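Local coordinates for protein beta-1,3-glucanosyltransferase (Rhizomucor miehei CAU432, PDB 4WTP) that belongs to glycosyl hydrolase family 17 and folds as a single domain built round a parallel beta/alpha barrel, at residues A[187-191]-A[275-279]; A[196-200]-A[242-246]; A[247-252]-A[292-298]. One frame throughout, in Å; residues are numbered along the deposited sequence. Where two conformers were deposited one is given.

How the contacts relate
All three contacts lie in the C-terminal half of the chain, in a beta/alpha barrel. Contact 1 joins two loops, one after strand 182-186 and one after strand 262-263. Contact 2 pairs helices 196-212 and 240-256. Contact 3 packs the C-terminal tail on helix 240-256 too. Contact 2 closes before contact 3 opens. Both segments of contact 2 fall between those of contact 1, whereas the segments of contacts 1 and 3 alternate. Contact centres are about 11 Å (1 and 2), about 10 Å (2 and 3) and about 17 Å (1 and 3) apart. Pro-189 packs on Ala-199, and Asn-244 OD1 is probably hydrogen-bonded to Thr-293 N. This ties loops, helices and chain end together.

Contact 1: residues A[187-191]-A[275-279]; sequences AFPYW and VEAHF
The backbones of Tyr-190 and Val-275 come nearest here, yet their CA atoms are still 10.3 Å apart, so side chains alone bridge residues 187-191 and 275-279. Residues 275-277 belong to a 3-10 segment that starts earlier in the chain; 187-191 has no regular structure. Phe-188 and Phe-279 meet with ring planes 87° apart and centroids 5.8 Å apart. The pair is oblique. Phe-279 CE1 is 4.0 Å from Phe-188 CE2, and its CZ also approaches Trp-191 NE1. Tyr-190 extends with CG anti to the backbone N (chi1 -179°), which carries its ring toward Val-275. On the way its CD2 sits 3.8 Å above the Trp-191 ring, over the ring centre. The indole end then slides past Val-275 CG2, with CH2 3.4 Å away in the valine conformer described; Val-275 has a second one, so this close approach is less certain. Glu-276 brings only its CG to Trp-191, at the edge of the indole, 4.0 Å from CZ2. Its carboxylate plane is 88° from the indole. Trp-226 makes an edge-to-face pair with Tyr-190, and Pro-227 touches Tyr-190, Val-275 and Phe-279. Both loops follow barrel strands. Across the two segments there is neither a hydrogen bond nor a salt bridge, so the loops are held to each other by apolar and aromatic packing rather than by directional bonds.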
ATOM      1  N   ALA A 187       6.286  -2.756  -6.081  1.00 10.32           N
ATOM      2  CA  ALA A 187       7.547  -2.766  -6.832  1.00 10.34           C
ATOM      3  C   ALA A 187       8.412  -1.632  -6.353  1.00 10.28           C
ATOM      4  O   ALA A 187       7.950  -0.483  -6.292  1.00 12.10           O
ATOM      5  CB  ALA A 187       7.282  -2.625  -8.333  1.00 11.55           C
ATOM      6  N   PHE A 188       9.681  -1.920  -6.094  1.00 10.99           N
ATOM      7  CA  PHE A 188      10.647  -0.911  -5.706  1.00 10.89           C
ATOM      8  C   PHE A 188      11.907  -1.031  -6.533  1.00 11.06           C
ATOM      9  O   PHE A 188      12.820  -1.801  -6.172  1.00 12.01           O
ATOM     10  CB  PHE A 188      11.032  -1.082  -4.241  1.00 11.11           C
ATOM     11  CG  PHE A 188       9.916  -0.759  -3.275  1.00 10.52           C
ATOM     12  CD1 PHE A 188       8.964  -1.742  -2.948  1.00 12.49           C
ATOM     13  CD2 PHE A 188       9.835   0.506  -2.662  1.00 10.26           C
ATOM     14  CE1 PHE A 188       7.937  -1.461  -2.057  1.00 12.24           C
ATOM     15  CE2 PHE A 188       8.811   0.782  -1.750  1.00 11.25           C
ATOM     16  CZ  PHE A 188       7.867  -0.200  -1.464  1.00 10.53           C
ATOM     17  N   PRO A 189      12.011  -0.235  -7.609  1.00 11.66           N
ATOM     18  CA  PRO A 189      13.255  -0.183  -8.358  1.00 12.37           C
ATOM     19  C   PRO A 189      14.507   0.055  -7.486  1.00 12.75           C
ATOM     20  O   PRO A 189      15.598  -0.434  -7.829  1.00 12.18           O
ATOM     21  CB  PRO A 189      12.994   0.944  -9.350  1.00 14.36           C
ATOM     22  CG  PRO A 189      11.520   0.788  -9.662  1.00 14.65           C
ATOM     23  CD  PRO A 189      10.906   0.433  -8.332  1.00 13.23           C
ATOM     24  N   TYR A 190      14.378   0.803  -6.398  1.00 11.53           N
ATOM     25  CA  TYR A 190      15.470   1.001  -5.483  1.00 11.23           C
ATOM     26  C   TYR A 190      16.111  -0.315  -5.055  1.00 11.04           C
ATOM     27  O   TYR A 190      17.340  -0.464  -5.003  1.00 11.85           O
ATOM     28  CB  TYR A 190      14.972   1.751  -4.227  1.00 11.75           C
ATOM     29  CG  TYR A 190      16.101   1.979  -3.274  1.00 11.08           C
ATOM     30  CD1 TYR A 190      16.911   3.122  -3.409  1.00  9.62           C
ATOM     31  CD2 TYR A 190      16.413   1.083  -2.254  1.00 12.73           C
ATOM     32  CE1 TYR A 190      17.998   3.325  -2.573  1.00 10.11           C
ATOM     33  CE2 TYR A 190      17.492   1.293  -1.420  1.00 12.35           C
ATOM     34  CZ  TYR A 190      18.290   2.418  -1.576  1.00 12.30           C
ATOM     35  OH  TYR A 190      19.368   2.620  -0.749  1.00 13.74           O
ATOM     36  N   TRP A 191      15.273  -1.281  -4.707  1.00 11.72           N
ATOM     37  CA  TRP A 191      15.787  -2.568  -4.251  1.00 11.90           C
ATOM     38  C   TRP A 191      16.291  -3.469  -5.385  1.00 12.82           C
ATOM     39  O   TRP A 191      16.841  -4.553  -5.128  1.00 14.98           O
ATOM     40  CB  TRP A 191      14.700  -3.296  -3.440  1.00 13.82           C
ATOM     41  CG  TRP A 191      14.352  -2.631  -2.147  1.00 14.23           C
ATOM     42  CD1 TRP A 191      13.109  -2.182  -1.730  1.00 16.21           C
ATOM     43  CD2 TRP A 191      15.253  -2.352  -1.055  1.00 13.33           C
ATOM     44  NE1 TRP A 191      13.183  -1.647  -0.470  1.00 16.64           N
ATOM     45  CE2 TRP A 191      14.455  -1.736  -0.005  1.00 13.76           C
ATOM     46  CE3 TRP A 191      16.592  -2.572  -0.837  1.00 13.58           C
ATOM     47  CZ2 TRP A 191      15.010  -1.351   1.193  1.00 13.47           C
ATOM     48  CZ3 TRP A 191      17.152  -2.170   0.370  1.00 13.99           C
ATOM     49  CH2 TRP A 191      16.376  -1.577   1.369  1.00 14.39           C
ATOM     50  N   VAL A 275      17.986   2.456   5.429  0.76 19.04           N
ATOM     51  CA  VAL A 275      17.153   3.156   4.432  0.76 16.07           C
ATOM     52  C   VAL A 275      15.672   2.934   4.729  0.76 14.62           C
ATOM     53  O   VAL A 275      14.863   3.756   4.358  0.76 15.07           O
ATOM     54  CB  VAL A 275      17.460   2.813   2.933  0.76 14.61           C
ATOM     55  CG1 VAL A 275      18.842   3.299   2.500  0.76 15.03           C
ATOM     56  CG2 VAL A 275      17.380   1.319   2.731  0.76 16.48           C
ATOM     57  N   GLU A 276      15.311   1.817   5.374  1.00 14.16           N
ATOM     58  CA  GLU A 276      13.891   1.526   5.611  1.00 14.19           C
ATOM     59  C   GLU A 276      13.220   2.556   6.524  1.00 13.05           C
ATOM     60  O   GLU A 276      12.025   2.702   6.555  1.00 13.92           O
ATOM     61  CB  GLU A 276      13.673   0.086   6.122  1.00 18.59           C
ATOM     62  CG  GLU A 276      14.076  -0.956   5.106  1.00 19.89           C
ATOM     63  CD  GLU A 276      13.807  -2.334   5.592  1.00 33.38           C
ATOM     64  OE1 GLU A 276      12.806  -2.507   6.296  1.00 33.38           O
ATOM     65  OE2 GLU A 276      14.614  -3.208   5.290  1.00 35.26           O
ATOM     66  N   ALA A 277      14.049   3.298   7.234  1.00 13.30           N
ATOM     67  CA  ALA A 277      13.566   4.365   8.117  1.00 12.91           C
ATOM     68  C   ALA A 277      13.337   5.700   7.405  1.00 11.44           C
ATOM     69  O   ALA A 277      13.054   6.702   8.049  1.00 12.53           O
ATOM     70  CB  ALA A 277      14.522   4.533   9.298  1.00 15.26           C
ATOM     71  N   HIS A 278      13.486   5.735   6.084  1.00 10.76           N
ATOM     72  CA  HIS A 278      13.477   6.989   5.323  1.00  9.92           C
ATOM     73  C   HIS A 278      12.589   6.996   4.079  1.00  9.34           C
ATOM     74  O   HIS A 278      12.860   7.776   3.150  1.00  9.24           O
ATOM     75  CB  HIS A 278      14.908   7.346   4.930  1.00 10.94           C
ATOM     76  CG  HIS A 278      15.802   7.557   6.129  1.00 12.03           C
ATOM     77  ND1 HIS A 278      15.804   8.695   6.870  1.00 12.73           N
ATOM     78  CD2 HIS A 278      16.691   6.701   6.729  1.00 13.64           C
ATOM     79  CE1 HIS A 278      16.689   8.570   7.882  1.00 14.70           C
ATOM     80  NE2 HIS A 278      17.240   7.355   7.785  1.00 15.67           N
ATOM     81  N   PHE A 279      11.528   6.175   4.069  1.00  9.64           N
ATOM     82  CA  PHE A 279      10.583   6.132   2.927  1.00  9.42           C
ATOM     83  C   PHE A 279       9.411   7.105   3.036  1.00  9.52           C
ATOM     84  O   PHE A 279       8.604   7.191   2.115  1.00  9.59           O
ATOM     85  CB  PHE A 279      10.048   4.712   2.726  1.00 10.59           C
ATOM     86  CG  PHE A 279      10.966   3.812   1.957  1.00 10.42           C
ATOM     87  CD1 PHE A 279      10.898   3.764   0.585  1.00  9.15           C
ATOM     88  CD2 PHE A 279      11.964   3.095   2.612  1.00 12.50           C
ATOM     89  CE1 PHE A 279      11.731   2.918  -0.140  1.00  9.31           C
ATOM     90  CE2 PHE A 279      12.815   2.254   1.899  1.00 13.30           C
ATOM     91  CZ  PHE A 279      12.731   2.180   0.522  1.00 10.60           C
TER

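Contact 2: residues A[196-200]-A[242-246]; sequences IDNAA and NENKY
Ile-196 lies across Asn-242, Lys-245 and Tyr-246. Its CG1 is anti to the backbone N, and the further turn at chi2 (60°) brings CD1 to 3.4 Å from Asn-242 O and 3.8 Å from Tyr-246 CB. The other branch, CG2, rests against the Asn-242 amide, 3.6 Å from OD1. The ND2 of that amide is hydrogen-bonded to Val-237 O. Lys-245 runs extended past Ile-196 and bends only at its last torsion (chi4 48°). Its CE comes 3.2 Å from Asp-197 OD1, the two side chains crossing at about a right angle. The charged ends do not meet: NZ is 4.3 Å from Asp-197 OD1, too far for a salt bridge. Instead a water bridges the helices. It donates to Asp-197 O and accepts from Lys-245 NZ at 2.8 Å. Asp-249 OD2 makes a salt bridge with the same NZ. The Tyr-246 ring ends beside helix 196-212, with CE1 3.5 Å from Ala-199 CB. Ala-200 N lies at the ring edge, near its plane. The phenol OH is held by Thr-224 OG1, and Trp-226 also meets the ring. The segment axes approach to 9.6 Å and run nearly parallel, 27° apart. Such roughly parallel neighbours, here helices 196-212 and 240-256, are typical of the outer layer of a beta/alpha barrel.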
ATOM      1  N   ILE A 196      18.362   6.322 -10.290  1.00 11.21           N
ATOM      2  CA  ILE A 196      17.171   7.136 -10.134  1.00 11.09           C
ATOM      3  C   ILE A 196      16.526   7.593 -11.462  1.00 10.53           C
ATOM      4  O   ILE A 196      15.292   7.609 -11.604  1.00 11.53           O
ATOM      5  CB  ILE A 196      17.451   8.320  -9.182  1.00 10.34           C
ATOM      6  CG1 ILE A 196      16.178   9.156  -8.956  1.00 10.47           C
ATOM      7  CG2 ILE A 196      18.646   9.182  -9.656  1.00 11.60           C
ATOM      8  CD1 ILE A 196      14.997   8.406  -8.335  1.00  9.91           C
ATOM      9  N   ASP A 197      17.332   7.986 -12.447  1.00 12.85           N
ATOM     10  CA  ASP A 197      16.770   8.525 -13.686  1.00 14.55           C
ATOM     11  C   ASP A 197      15.894   7.523 -14.424  1.00 13.93           C
ATOM     12  O   ASP A 197      15.018   7.902 -15.223  1.00 14.97           O
ATOM     13  CB  ASP A 197      17.892   9.009 -14.620  1.00 16.51           C
ATOM     14  CG  ASP A 197      18.573  10.240 -14.131  1.00 17.62           C
ATOM     15  OD1 ASP A 197      18.100  10.850 -13.163  1.00 16.77           O
ATOM     16  OD2 ASP A 197      19.585  10.617 -14.758  1.00 21.99           O
ATOM     17  N   ASN A 198      16.173   6.241 -14.187  1.00 13.53           N
ATOM     18  CA  ASN A 198      15.481   5.145 -14.838  1.00 14.13           C
ATOM     19  C   ASN A 198      14.390   4.491 -13.953  1.00 12.76           C
ATOM     20  O   ASN A 198      13.731   3.581 -14.388  1.00 13.57           O
ATOM     21  CB  ASN A 198      16.500   4.043 -15.250  1.00 16.86           C
ATOM     22  CG  ASN A 198      17.734   4.559 -15.998  1.00 20.06           C
ATOM     23  OD1 ASN A 198      17.787   5.697 -16.421  0.35 18.31           O
ATOM     24  ND2 ASN A 198      18.743   3.704 -16.131  0.79 19.96           N
ATOM     25  N   ALA A 199      14.216   4.951 -12.723  1.00 11.39           N
ATOM     26  CA  ALA A 199      13.435   4.194 -11.757  1.00 11.25           C
ATOM     27  C   ALA A 199      11.930   4.177 -12.060  1.00 10.88           C
ATOM     28  O   ALA A 199      11.305   3.091 -12.058  1.00 10.90           O
ATOM     29  CB  ALA A 199      13.717   4.713 -10.371  1.00 11.51           C
ATOM     30  N   ALA A 200      11.338   5.336 -12.349  1.00 10.58           N
ATOM     31  CA  ALA A 200       9.912   5.368 -12.656  1.00 11.06           C
ATOM     32  C   ALA A 200       9.621   4.638 -13.958  1.00 12.47           C
ATOM     33  O   ALA A 200       8.551   4.014 -14.102  1.00 12.76           O
ATOM     34  CB  ALA A 200       9.423   6.787 -12.720  1.00 12.25           C
ATOM     35  N   ASN A 242      16.681  12.519  -4.645  1.00  9.61           N
ATOM     36  CA  ASN A 242      16.238  11.319  -5.369  1.00  8.56           C
ATOM     37  C   ASN A 242      14.842  10.915  -4.957  1.00  7.94           C
ATOM     38  O   ASN A 242      14.041  10.527  -5.811  1.00  8.46           O
ATOM     39  CB  ASN A 242      17.243  10.162  -5.282  1.00  8.43           C
ATOM     40  CG  ASN A 242      18.469  10.407  -6.117  1.00  8.49           C
ATOM     41  OD1 ASN A 242      18.565  11.402  -6.863  1.00 10.94           O
ATOM     42  ND2 ASN A 242      19.422   9.492  -6.009  1.00  9.60           N
ATOM     43  N   GLU A 243      14.512  10.984  -3.657  1.00  7.71           N
ATOM     44  CA  GLU A 243      13.141  10.696  -3.258  1.00  7.73           C
ATOM     45  C   GLU A 243      12.195  11.699  -3.948  1.00  8.21           C
ATOM     46  O   GLU A 243      11.136  11.332  -4.423  1.00  8.57           O
ATOM     47  CB  GLU A 243      12.923  10.699  -1.746  1.00  8.57           C
ATOM     48  CG  GLU A 243      11.485  10.334  -1.412  1.00  8.71           C
ATOM     49  CD  GLU A 243      11.119  10.366   0.054  1.00  9.72           C
ATOM     50  OE1 GLU A 243      11.898  10.834   0.903  1.00  9.54           O
ATOM     51  OE2 GLU A 243       9.973   9.940   0.340  1.00 11.29           O
ATOM     52  N   ASN A 244      12.551  12.985  -3.943  1.00  8.90           N
ATOM     53  CA  ASN A 244      11.751  14.027  -4.594  1.00  9.13           C
ATOM     54  C   ASN A 244      11.546  13.740  -6.077  1.00  8.89           C
ATOM     55  O   ASN A 244      10.429  13.818  -6.573  1.00  9.15           O
ATOM     56  CB  ASN A 244      12.454  15.380  -4.397  1.00 10.67           C
ATOM     57  CG  ASN A 244      11.542  16.552  -4.705  1.00 12.24           C
ATOM     58  OD1 ASN A 244      10.413  16.601  -4.241  1.00 12.95           O
ATOM     59  ND2 ASN A 244      12.054  17.495  -5.471  1.00 16.15           N
ATOM     60  N   LYS A 245      12.627  13.377  -6.768  1.00  8.95           N
ATOM     61  CA  LYS A 245      12.535  13.042  -8.185  1.00  9.07           C
ATOM     62  C   LYS A 245      11.625  11.820  -8.414  1.00  8.32           C
ATOM     63  O   LYS A 245      10.778  11.825  -9.316  1.00  8.30           O
ATOM     64  CB  LYS A 245      13.918  12.822  -8.777  1.00  9.61           C
ATOM     65  CG  LYS A 245      13.869  12.299 -10.196  1.00 11.43           C
ATOM     66  CD  LYS A 245      15.218  12.345 -10.891  1.00 12.67           C
ATOM     67  CE  LYS A 245      15.148  11.683 -12.263  1.00 16.04           C
ATOM     68  NZ  LYS A 245      14.008  12.074 -13.144  1.00 18.68           N
ATOM     69  N   TYR A 246      11.810  10.777  -7.603  1.00  8.28           N
ATOM     70  CA  TYR A 246      11.037   9.549  -7.774  1.00  7.96           C
ATOM     71  C   TYR A 246       9.560   9.839  -7.554  1.00  8.27           C
ATOM     72  O   TYR A 246       8.699   9.436  -8.329  1.00  8.05           O
ATOM     73  CB  TYR A 246      11.500   8.460  -6.796  1.00  7.82           C
ATOM     74  CG  TYR A 246      10.896   7.100  -7.133  1.00  7.22           C
ATOM     75  CD1 TYR A 246      11.237   6.462  -8.318  1.00  8.88           C
ATOM     76  CD2 TYR A 246       9.959   6.494  -6.301  1.00  7.90           C
ATOM     77  CE1 TYR A 246      10.709   5.208  -8.639  1.00  8.93           C
ATOM     78  CE2 TYR A 246       9.420   5.240  -6.601  1.00  8.49           C
ATOM     79  CZ  TYR A 246       9.781   4.629  -7.787  1.00  8.89           C
ATOM     80  OH  TYR A 246       9.276   3.393  -8.137  1.00 10.37           O
TER
HETATM   81  O   HOH W   1      14.362  10.547 -15.522  1.00 24.95           O

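Contact 3: residues A[247-252]-A[292-298]; sequences LHDVLC and ITIEAGC. With EDO (1,2-ethanediol), chain B.
His-248 O is gripped by two backbone N-H groups. Cys-252 N makes the ordinary helical bond, and Gly-297 N adds a second from the tail at 2.8 Å. The two donors reach the oxygen from opposite faces of the carbonyl plane, and the Gly-297 bond is bent (144° at the hydrogen). The ring of His-248 makes another link: NE2 donates to Thr-293 O at 2.7 Å, with the oxygen almost in the ring plane. NE2 therefore carries a proton, and the bond should restrain the turn of the imidazole. Its CD2 lies 3.1 Å from Glu-295 O. Between these two carbonyls Ile-294 is the centre of an inverse gamma turn. In this beta/alpha barrel the tail 292-298 runs as a loop over helix 240-256 of the outer layer. It ends in a covalent tie, the disulfide Cys-252 SG to Cys-298 SG (2.1 Å, chi3 96°). Cys-252 SG is anti to its N (chi1 169°), which directs it to the chain end. OXT of the terminal carboxylate is hydrogen-bonded to Lys-255 NZ. Apolar contacts fill in between the polar ones: Leu-251 CB meets Ala-296 CB at 3.6 Å, and Leu-247 CD2 meets Ile-292 CG2 at 4.0 Å, these two crossing at about a right angle. A 1,2-ethanediol, probably from the crystallisation liquor, accepts from Ala-296 N through O1 at 2.8 Å and is also hydrogen-bonded to Lys-255 NZ.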
ATOM      1  N   LEU A 247       9.253  10.585  -6.490  1.00  8.07           N
ATOM      2  CA  LEU A 247       7.878  10.982  -6.196  1.00  8.67           C
ATOM      3  C   LEU A 247       7.268  11.726  -7.398  1.00  8.71           C
ATOM      4  O   LEU A 247       6.169  11.386  -7.865  1.00  8.43           O
ATOM      5  CB  LEU A 247       7.890  11.887  -4.955  1.00  9.12           C
ATOM      6  CG  LEU A 247       6.543  12.451  -4.562  1.00 10.33           C
ATOM      7  CD1 LEU A 247       5.559  11.348  -4.196  1.00 10.96           C
ATOM      8  CD2 LEU A 247       6.729  13.448  -3.426  1.00 12.84           C
ATOM      9  N   HIS A 248       7.978  12.751  -7.880  1.00  8.77           N
ATOM     10  CA  HIS A 248       7.444  13.516  -9.017  1.00  8.95           C
ATOM     11  C   HIS A 248       7.230  12.633 -10.225  1.00  8.44           C
ATOM     12  O   HIS A 248       6.190  12.735 -10.885  1.00  8.70           O
ATOM     13  CB  HIS A 248       8.407  14.634  -9.386  1.00  9.83           C
ATOM     14  CG  HIS A 248       8.529  15.715  -8.336  1.00  9.94           C
ATOM     15  ND1 HIS A 248       9.258  16.838  -8.523  1.00 12.79           N
ATOM     16  CD2 HIS A 248       7.990  15.805  -7.077  1.00 10.35           C
ATOM     17  CE1 HIS A 248       9.190  17.597  -7.424  1.00 13.35           C
ATOM     18  NE2 HIS A 248       8.394  16.983  -6.548  1.00 11.50           N
ATOM     19  N   ASP A 249       8.204  11.782 -10.538  1.00  8.35           N
ATOM     20  CA  ASP A 249       8.139  10.974 -11.757  1.00  8.79           C
ATOM     21  C   ASP A 249       7.047   9.933 -11.683  1.00  8.72           C
ATOM     22  O   ASP A 249       6.313   9.747 -12.648  1.00  9.32           O
ATOM     23  CB  ASP A 249       9.460  10.256 -12.037  1.00  9.85           C
ATOM     24  CG  ASP A 249      10.585  11.189 -12.405  1.00 11.30           C
ATOM     25  OD1 ASP A 249      10.330  12.380 -12.687  1.00 12.63           O
ATOM     26  OD2 ASP A 249      11.744  10.712 -12.429  1.00 12.14           O
ATOM     27  N   VAL A 250       6.941   9.249 -10.555  0.52  8.32           N
ATOM     28  CA  VAL A 250       5.938   8.218 -10.458  0.52  9.14           C
ATOM     29  C   VAL A 250       4.523   8.805 -10.489  0.52  8.41           C
ATOM     30  O   VAL A 250       3.647   8.289 -11.159  0.52  9.14           O
ATOM     31  CB  VAL A 250       6.162   7.362  -9.205  0.52  9.45           C
ATOM     32  CG1 VAL A 250       4.971   6.470  -8.944  0.52 10.02           C
ATOM     33  CG2 VAL A 250       7.419   6.510  -9.354  0.52  9.87           C
ATOM     34  N   LEU A 251       4.311   9.913  -9.778  1.00  7.90           N
ATOM     35  CA  LEU A 251       3.001  10.583  -9.786  1.00  9.01           C
ATOM     36  C   LEU A 251       2.649  11.012 -11.204  1.00  8.83           C
ATOM     37  O   LEU A 251       1.499  10.894 -11.627  1.00  9.50           O
ATOM     38  CB  LEU A 251       2.972  11.780  -8.825  1.00  9.53           C
ATOM     39  CG  LEU A 251       2.944  11.400  -7.344  1.00  8.81           C
ATOM     40  CD1 LEU A 251       2.961  12.672  -6.536  1.00 10.94           C
ATOM     41  CD2 LEU A 251       1.714  10.577  -6.993  1.00 10.30           C
ATOM     42  N   CYS A 252       3.644  11.496 -11.947  1.00  8.58           N
ATOM     43  CA  CYS A 252       3.416  11.860 -13.341  1.00  9.54           C
ATOM     44  C   CYS A 252       3.008  10.663 -14.198  1.00  9.74           C
ATOM     45  O   CYS A 252       1.990  10.700 -14.911  1.00 10.25           O
ATOM     46  CB  CYS A 252       4.655  12.518 -13.929  1.00 10.29           C
ATOM     47  SG  CYS A 252       4.614  12.734 -15.720  1.00 12.24           S
ATOM     48  N   ILE A 292      11.616  17.956  -0.153  1.00 14.68           N
ATOM     49  CA  ILE A 292      10.480  17.292  -0.807  1.00 15.42           C
ATOM     50  C   ILE A 292       9.435  18.321  -1.191  1.00 15.85           C
ATOM     51  O   ILE A 292       8.962  19.093  -0.352  1.00 17.10           O
ATOM     52  CB  ILE A 292       9.831  16.222   0.081  1.00 15.61           C
ATOM     53  CG1 ILE A 292      10.885  15.164   0.422  1.00 15.14           C
ATOM     54  CG2 ILE A 292       8.620  15.597  -0.628  1.00 17.68           C
ATOM     55  CD1 ILE A 292      11.346  14.286  -0.739  1.00 14.96           C
ATOM     56  N   THR A 293       9.109  18.396  -2.471  1.00 13.39           N
ATOM     57  CA  THR A 293       7.949  19.169  -2.896  1.00 14.27           C
ATOM     58  C   THR A 293       6.876  18.184  -3.302  1.00 13.74           C
ATOM     59  O   THR A 293       7.069  17.347  -4.201  1.00 13.55           O
ATOM     60  CB  THR A 293       8.296  20.173  -4.010  1.00 17.33           C
ATOM     61  OG1 THR A 293       8.859  19.483  -5.132  1.00 19.35           O
ATOM     62  CG2 THR A 293       9.286  21.187  -3.510  1.00 18.23           C
ATOM     63  N   ILE A 294       5.726  18.269  -2.640  1.00 14.67           N
ATOM     64  CA  ILE A 294       4.661  17.298  -2.828  1.00 15.38           C
ATOM     65  C   ILE A 294       3.810  17.712  -4.013  1.00 16.28           C
ATOM     66  O   ILE A 294       2.839  18.442  -3.880  1.00 18.42           O
ATOM     67  CB  ILE A 294       3.849  17.100  -1.536  1.00 16.21           C
ATOM     68  CG1 ILE A 294       4.805  16.748  -0.394  1.00 18.45           C
ATOM     69  CG2 ILE A 294       2.815  16.003  -1.729  1.00 17.77           C
ATOM     70  CD1 ILE A 294       4.188  16.760   1.003  1.00 19.50           C
ATOM     71  N   GLU A 295       4.208  17.240  -5.194  1.00 15.68           N
ATOM     72  CA  GLU A 295       3.637  17.654  -6.471  1.00 16.57           C
ATOM     73  C   GLU A 295       3.920  16.527  -7.450  1.00 13.53           C
ATOM     74  O   GLU A 295       4.932  15.844  -7.319  1.00 14.72           O
ATOM     75  CB  GLU A 295       4.247  18.990  -6.999  1.00 19.79           C
ATOM     76  CG  GLU A 295       3.625  19.493  -8.324  1.00 23.99           C
ATOM     77  CD  GLU A 295       4.041  20.919  -8.748  1.00 24.38           C
ATOM     78  OE1 GLU A 295       4.575  21.641  -7.879  0.53 26.03           O
ATOM     79  OE2 GLU A 295       3.836  21.333  -9.946  0.77 17.72           O
ATOM     80  N   ALA A 296       3.066  16.360  -8.455  1.00 12.11           N
ATOM     81  CA  ALA A 296       3.374  15.443  -9.553  1.00 11.70           C
ATOM     82  C   ALA A 296       4.309  16.133 -10.544  1.00 11.87           C
ATOM     83  O   ALA A 296       4.297  17.375 -10.685  1.00 13.51           O
ATOM     84  CB  ALA A 296       2.088  15.008 -10.243  1.00 12.26           C
ATOM     85  N   GLY A 297       5.126  15.336 -11.222  1.00 10.53           N
ATOM     86  CA  GLY A 297       6.057  15.852 -12.216  1.00 12.00           C
ATOM     87  C   GLY A 297       5.433  16.213 -13.561  1.00 11.80           C
ATOM     88  O   GLY A 297       6.132  16.716 -14.437  1.00 13.84           O
ATOM     89  N   CYS A 298       4.143  15.963 -13.728  1.00 11.48           N
ATOM     90  CA  CYS A 298       3.397  16.465 -14.899  1.00 11.92           C
ATOM     91  C   CYS A 298       1.921  16.478 -14.603  1.00 12.64           C
ATOM     92  O   CYS A 298       1.095  16.738 -15.492  1.00 14.63           O
ATOM     93  CB  CYS A 298       3.660  15.614 -16.148  1.00 12.96           C
ATOM     94  SG  CYS A 298       2.985  13.938 -16.053  1.00 13.08           S
ATOM     95  OXT CYS A 298       1.538  16.276 -13.447  1.00 14.73           O
TER
HETATM   96  C1  EDO B 301       0.002  17.301  -7.961  0.84 18.89           C
HETATM   97  O1  EDO B 301       0.867  18.063  -8.794  0.84 21.27           O
HETATM   98  C2  EDO B 301      -1.339  17.151  -8.661  0.84 20.68           C
HETATM   99  O2  EDO B 301      -1.329  16.013  -9.534  0.84 16.60           O